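Long-range contact in N-terminal acetyltransferase-like protein (Chaetomium thermophilum, PDB 5NNP), which is probably the auxiliary subunit of an N-terminal acetyltransferase A complex, a helical-repeat protein that supports acetyl transfer to protein N-termini: residues 556-567 with 654-665. Sequence-based numbering, arbitrary orientation.
Sequences YFRAALDAVNLY and PLGDAMKFLNYI
Phe661 pushes its ring into a hollow lined by Ala560, Ala563, Val564 and Tyr567. The methyl of Ala563 sits over the centre of the ring, 3.6 Å from CB to the Phe661 centroid, a CH-pi contact. Val564 is the answering knob. Its CG2 drops among Ala658, Phe661, Leu662 and Ile665, and lies 3.9 Å from Phe661 CB. Tyr567 fills the next hollow, among Pro654, Asp657, Ala658 and Phe661. CB of Asp657 and the carbonyl O of Pro654 lie over one face of its ring, while Phe661 CE1 meets the edge. One water joins Tyr567 OH to Asp657 OD2. Tyr567 OH also hydrogen-bonds His511, and Asp657 OD2 hydrogen-bonds Thr651. Such knobs-into-holes packing of nearly antiparallel helices, here at 151° where the segment axes approach to 8.8 Å, fits the TPR-like helical array of this family. Helix 503-523 packs beside the pair. At the other end, Ile665 fills a hollow of Phe557, Ala560, Leu561 and Val564. Its CG1 stands anti to the carbonyl carbon (chi1 -61°), and with the chain extended beyond it CD1 rests against the Ala560 backbone, 3.7 Å from Ala560 C. CG2 reaches Phe557 CE1. Tyr556 OH donates to Phe661 O at 2.8 Å, in the carbonyl plane and on a lone pair. That oxygen also accepts from Ile665 N. The edge of Tyr664 turns toward the Tyr556 face in an offset edge-to-face pair, planes at 77°.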
loop_
_atom_site.group_PDB
_atom_site.type_symbol
_atom_site.label_atom_id
_atom_site.label_comp_id
_atom_site.label_asym_id
_atom_site.label_seq_id
_atom_site.Cartn_x
_atom_site.Cartn_y
_atom_site.Cartn_z
ATOM N N TYR A 556 -3.618 9.154 0.672
ATOM C CA TYR A 556 -2.953 10.455 0.646
ATOM C C TYR A 556 -3.900 11.544 0.133
ATOM O O TYR A 556 -4.014 12.618 0.721
ATOM C CB TYR A 556 -1.689 10.443 -0.236
ATOM C CG TYR A 556 -1.127 11.843 -0.416
ATOM C CD1 TYR A 556 -0.225 12.364 0.496
ATOM C CD2 TYR A 556 -1.542 12.665 -1.471
ATOM C CE1 TYR A 556 0.271 13.651 0.359
ATOM C CE2 TYR A 556 -1.058 13.948 -1.619
ATOM C CZ TYR A 556 -0.149 14.442 -0.702
ATOM O OH TYR A 556 0.340 15.727 -0.835
ATOM N N PHE A 557 -4.555 11.260 -0.984
ATOM C CA PHE A 557 -5.296 12.273 -1.713
ATOM C C PHE A 557 -6.389 12.941 -0.874
ATOM O O PHE A 557 -6.522 14.155 -0.887
ATOM C CB PHE A 557 -5.911 11.663 -2.974
ATOM C CG PHE A 557 -6.614 12.667 -3.840
ATOM C CD1 PHE A 557 -5.924 13.330 -4.846
ATOM C CD2 PHE A 557 -7.956 12.970 -3.629
ATOM C CE1 PHE A 557 -6.554 14.268 -5.645
ATOM C CE2 PHE A 557 -8.595 13.910 -4.416
ATOM C CZ PHE A 557 -7.891 14.563 -5.432
ATOM N N ARG A 558 -7.153 12.148 -0.130
ATOM C CA ARG A 558 -8.275 12.687 0.641
ATOM C C ARG A 558 -7.834 13.743 1.666
ATOM O O ARG A 558 -8.285 14.890 1.630
ATOM C CB ARG A 558 -9.029 11.555 1.338
ATOM C CG ARG A 558 -10.305 12.018 2.021
ATOM C CD ARG A 558 -11.128 10.855 2.533
ATOM N NE ARG A 558 -12.126 11.299 3.497
ATOM C CZ ARG A 558 -12.809 10.489 4.303
ATOM N NH1 ARG A 558 -12.600 9.182 4.265
ATOM N NH2 ARG A 558 -13.690 10.992 5.155
ATOM N N ALA A 559 -6.946 13.349 2.573
ATOM C CA ALA A 559 -6.435 14.274 3.571
ATOM C C ALA A 559 -5.766 15.461 2.907
ATOM O O ALA A 559 -5.858 16.575 3.414
ATOM C CB ALA A 559 -5.456 13.575 4.506
ATOM N N ALA A 560 -5.089 15.231 1.785
ATOM C CA ALA A 560 -4.363 16.312 1.120
ATOM C C ALA A 560 -5.313 17.309 0.467
ATOM O O ALA A 560 -5.077 18.518 0.496
ATOM C CB ALA A 560 -3.400 15.758 0.086
ATOM N N LEU A 561 -6.392 16.813 -0.120
ATOM C CA LEU A 561 -7.361 17.725 -0.709
ATOM C C LEU A 561 -8.102 18.497 0.389
ATOM O O LEU A 561 -8.511 19.631 0.178
ATOM C CB LEU A 561 -8.339 16.974 -1.606
ATOM C CG LEU A 561 -9.440 17.823 -2.242
ATOM C CD1 LEU A 561 -8.894 18.996 -3.057
ATOM C CD2 LEU A 561 -10.289 16.938 -3.116
ATOM N N ASP A 562 -8.260 17.887 1.563
ATOM C CA ASP A 562 -8.823 18.601 2.712
ATOM C C ASP A 562 -7.940 19.789 3.098
ATOM O O ASP A 562 -8.412 20.917 3.169
ATOM C CB ASP A 562 -8.994 17.684 3.932
ATOM C CG ASP A 562 -10.014 16.570 3.713
ATOM O OD1 ASP A 562 -10.787 16.598 2.731
ATOM O OD2 ASP A 562 -10.047 15.648 4.548
ATOM N N ALA A 563 -6.664 19.527 3.367
ATOM C CA ALA A 563 -5.698 20.597 3.659
ATOM C C ALA A 563 -5.778 21.762 2.654
ATOM O O ALA A 563 -5.850 22.919 3.045
ATOM C CB ALA A 563 -4.266 20.035 3.693
ATOM N N VAL A 564 -5.768 21.451 1.362
ATOM C CA VAL A 564 -5.718 22.489 0.342
ATOM C C VAL A 564 -6.992 23.333 0.375
ATOM O O VAL A 564 -6.934 24.562 0.315
ATOM C CB VAL A 564 -5.495 21.885 -1.066
ATOM C CG1 VAL A 564 -5.830 22.892 -2.148
ATOM C CG2 VAL A 564 -4.044 21.398 -1.208
ATOM N N ASN A 565 -8.136 22.671 0.501
ATOM C CA ASN A 565 -9.408 23.364 0.666
ATOM C C ASN A 565 -9.488 24.230 1.935
ATOM O O ASN A 565 -10.085 25.311 1.921
ATOM C CB ASN A 565 -10.551 22.349 0.664
ATOM C CG ASN A 565 -10.889 21.864 -0.730
ATOM O OD1 ASN A 565 -10.633 22.552 -1.727
ATOM N ND2 ASN A 565 -11.476 20.677 -0.811
ATOM N N LEU A 566 -8.882 23.766 3.023
ATOM C CA LEU A 566 -8.912 24.503 4.280
ATOM C C LEU A 566 -7.974 25.711 4.249
ATOM O O LEU A 566 -8.272 26.741 4.859
ATOM C CB LEU A 566 -8.556 23.583 5.449
ATOM C CG LEU A 566 -8.544 24.181 6.859
ATOM C CD1 LEU A 566 -9.837 24.948 7.161
ATOM C CD2 LEU A 566 -8.287 23.091 7.913
ATOM N N TYR A 567 -6.851 25.599 3.539
ATOM C CA TYR A 567 -5.950 26.750 3.374
ATOM C C TYR A 567 -6.584 27.811 2.466
ATOM O O TYR A 567 -6.446 29.011 2.709
ATOM C CB TYR A 567 -4.588 26.324 2.807
ATOM C CG TYR A 567 -3.618 25.746 3.826
ATOM C CD1 TYR A 567 -3.249 26.471 4.953
ATOM C CD2 TYR A 567 -3.056 24.483 3.649
ATOM C CE1 TYR A 567 -2.363 25.957 5.879
ATOM C CE2 TYR A 567 -2.167 23.958 4.577
ATOM C CZ TYR A 567 -1.822 24.701 5.686
ATOM O OH TYR A 567 -0.935 24.187 6.604
ATOM N N PRO A 654 -0.905 30.950 3.892
ATOM C CA PRO A 654 -1.638 29.687 3.783
ATOM C C PRO A 654 -1.467 29.047 2.412
ATOM O O PRO A 654 -1.306 27.822 2.311
ATOM C CB PRO A 654 -3.099 30.091 4.020
ATOM C CG PRO A 654 -3.093 31.604 4.248
ATOM C CD PRO A 654 -1.784 32.122 3.768
ATOM N N LEU A 655 -1.498 29.860 1.364
ATOM C CA LEU A 655 -1.362 29.330 0.016
ATOM C C LEU A 655 0.037 28.736 -0.163
ATOM O O LEU A 655 0.214 27.738 -0.862
ATOM C CB LEU A 655 -1.643 30.417 -1.024
ATOM C CG LEU A 655 -3.044 31.035 -0.938
ATOM C CD1 LEU A 655 -3.227 32.207 -1.917
ATOM C CD2 LEU A 655 -4.095 29.968 -1.163
ATOM N N GLY A 656 1.022 29.344 0.491
ATOM C CA GLY A 656 2.367 28.805 0.505
ATOM C C GLY A 656 2.423 27.482 1.253
ATOM O O GLY A 656 3.150 26.560 0.862
ATOM N N ASP A 657 1.646 27.384 2.332
ATOM C CA ASP A 657 1.622 26.178 3.154
ATOM C C ASP A 657 0.887 25.028 2.460
ATOM O O ASP A 657 1.108 23.857 2.772
ATOM C CB ASP A 657 0.987 26.474 4.520
ATOM C CG ASP A 657 1.871 27.364 5.387
ATOM O OD1 ASP A 657 3.000 27.664 4.954
ATOM O OD2 ASP A 657 1.457 27.756 6.501
ATOM N N ALA A 658 0.023 25.377 1.512
ATOM C CA ALA A 658 -0.754 24.403 0.768
ATOM C C ALA A 658 0.054 23.686 -0.309
ATOM O O ALA A 658 -0.291 22.567 -0.707
ATOM C CB ALA A 658 -1.956 25.074 0.145
ATOM N N MET A 659 1.123 24.327 -0.778
ATOM C CA MET A 659 1.881 23.832 -1.928
ATOM C C MET A 659 2.431 22.405 -1.783
ATOM O O MET A 659 2.361 21.626 -2.730
ATOM C CB MET A 659 3.031 24.786 -2.239
ATOM C CG MET A 659 2.563 26.177 -2.628
ATOM S SD MET A 659 1.180 26.092 -3.776
ATOM C CE MET A 659 1.934 25.436 -5.266
ATOM N N LYS A 660 2.968 22.045 -0.622
ATOM C CA LYS A 660 3.507 20.690 -0.473
ATOM C C LYS A 660 2.405 19.622 -0.588
ATOM O O LYS A 660 2.652 18.520 -1.108
ATOM C CB LYS A 660 4.274 20.540 0.853
ATOM C CG LYS A 660 3.435 20.511 2.125
ATOM C CD LYS A 660 4.267 20.027 3.317
ATOM C CE LYS A 660 3.416 19.803 4.567
ATOM N NZ LYS A 660 4.217 19.466 5.784
ATOM N N PHE A 661 1.192 19.949 -0.132
ATOM C CA PHE A 661 0.054 19.054 -0.323
ATOM C C PHE A 661 -0.374 18.982 -1.789
ATOM O O PHE A 661 -0.593 17.897 -2.342
ATOM C CB PHE A 661 -1.136 19.499 0.519
ATOM C CG PHE A 661 -0.893 19.466 2.006
ATOM C CD1 PHE A 661 -0.381 20.571 2.666
ATOM C CD2 PHE A 661 -1.215 18.338 2.747
ATOM C CE1 PHE A 661 -0.179 20.546 4.036
ATOM C CE2 PHE A 661 -1.016 18.306 4.113
ATOM C CZ PHE A 661 -0.499 19.409 4.764
ATOM N N LEU A 662 -0.494 20.154 -2.407
ATOM C CA LEU A 662 -1.003 20.285 -3.764
ATOM C C LEU A 662 -0.074 19.668 -4.816
ATOM O O LEU A 662 -0.532 18.967 -5.719
ATOM C CB LEU A 662 -1.242 21.760 -4.082
ATOM C CG LEU A 662 -1.746 22.036 -5.492
ATOM C CD1 LEU A 662 -3.115 21.395 -5.672
ATOM C CD2 LEU A 662 -1.767 23.539 -5.774
ATOM N N ASN A 663 1.223 19.941 -4.699
ATOM C CA ASN A 663 2.229 19.378 -5.602
ATOM C C ASN A 663 2.124 17.864 -5.779
ATOM O O ASN A 663 2.216 17.345 -6.892
ATOM C CB ASN A 663 3.640 19.710 -5.114
ATOM C CG ASN A 663 3.971 21.193 -5.201
ATOM O OD1 ASN A 663 3.410 21.942 -6.014
ATOM N ND2 ASN A 663 4.904 21.621 -4.362
ATOM N N TYR A 664 1.934 17.149 -4.678
ATOM C CA TYR A 664 1.761 15.703 -4.762
ATOM C C TYR A 664 0.441 15.354 -5.410
ATOM O O TYR A 664 0.334 14.350 -6.112
ATOM C CB TYR A 664 1.825 15.063 -3.384
ATOM C CG TYR A 664 3.210 14.949 -2.817
ATOM C CD1 TYR A 664 4.309 14.766 -3.650
ATOM C CD2 TYR A 664 3.422 15.003 -1.445
ATOM C CE1 TYR A 664 5.581 14.646 -3.132
ATOM C CE2 TYR A 664 4.682 14.886 -0.923
ATOM C CZ TYR A 664 5.760 14.706 -1.775
ATOM O OH TYR A 664 7.016 14.573 -1.260
ATOM N N ILE A 665 -0.574 16.170 -5.143
ATOM C CA ILE A 665 -1.893 15.924 -5.699
ATOM C C ILE A 665 -1.836 15.986 -7.207
ATOM O O ILE A 665 -2.258 15.063 -7.886
ATOM C CB ILE A 665 -2.924 16.937 -5.192
ATOM C CG1 ILE A 665 -3.063 16.837 -3.672
ATOM C CG2 ILE A 665 -4.264 16.719 -5.874
ATOM C CD1 ILE A 665 -4.221 17.652 -3.100
HETATM O O HOH W 1 0.026 26.320 8.241
#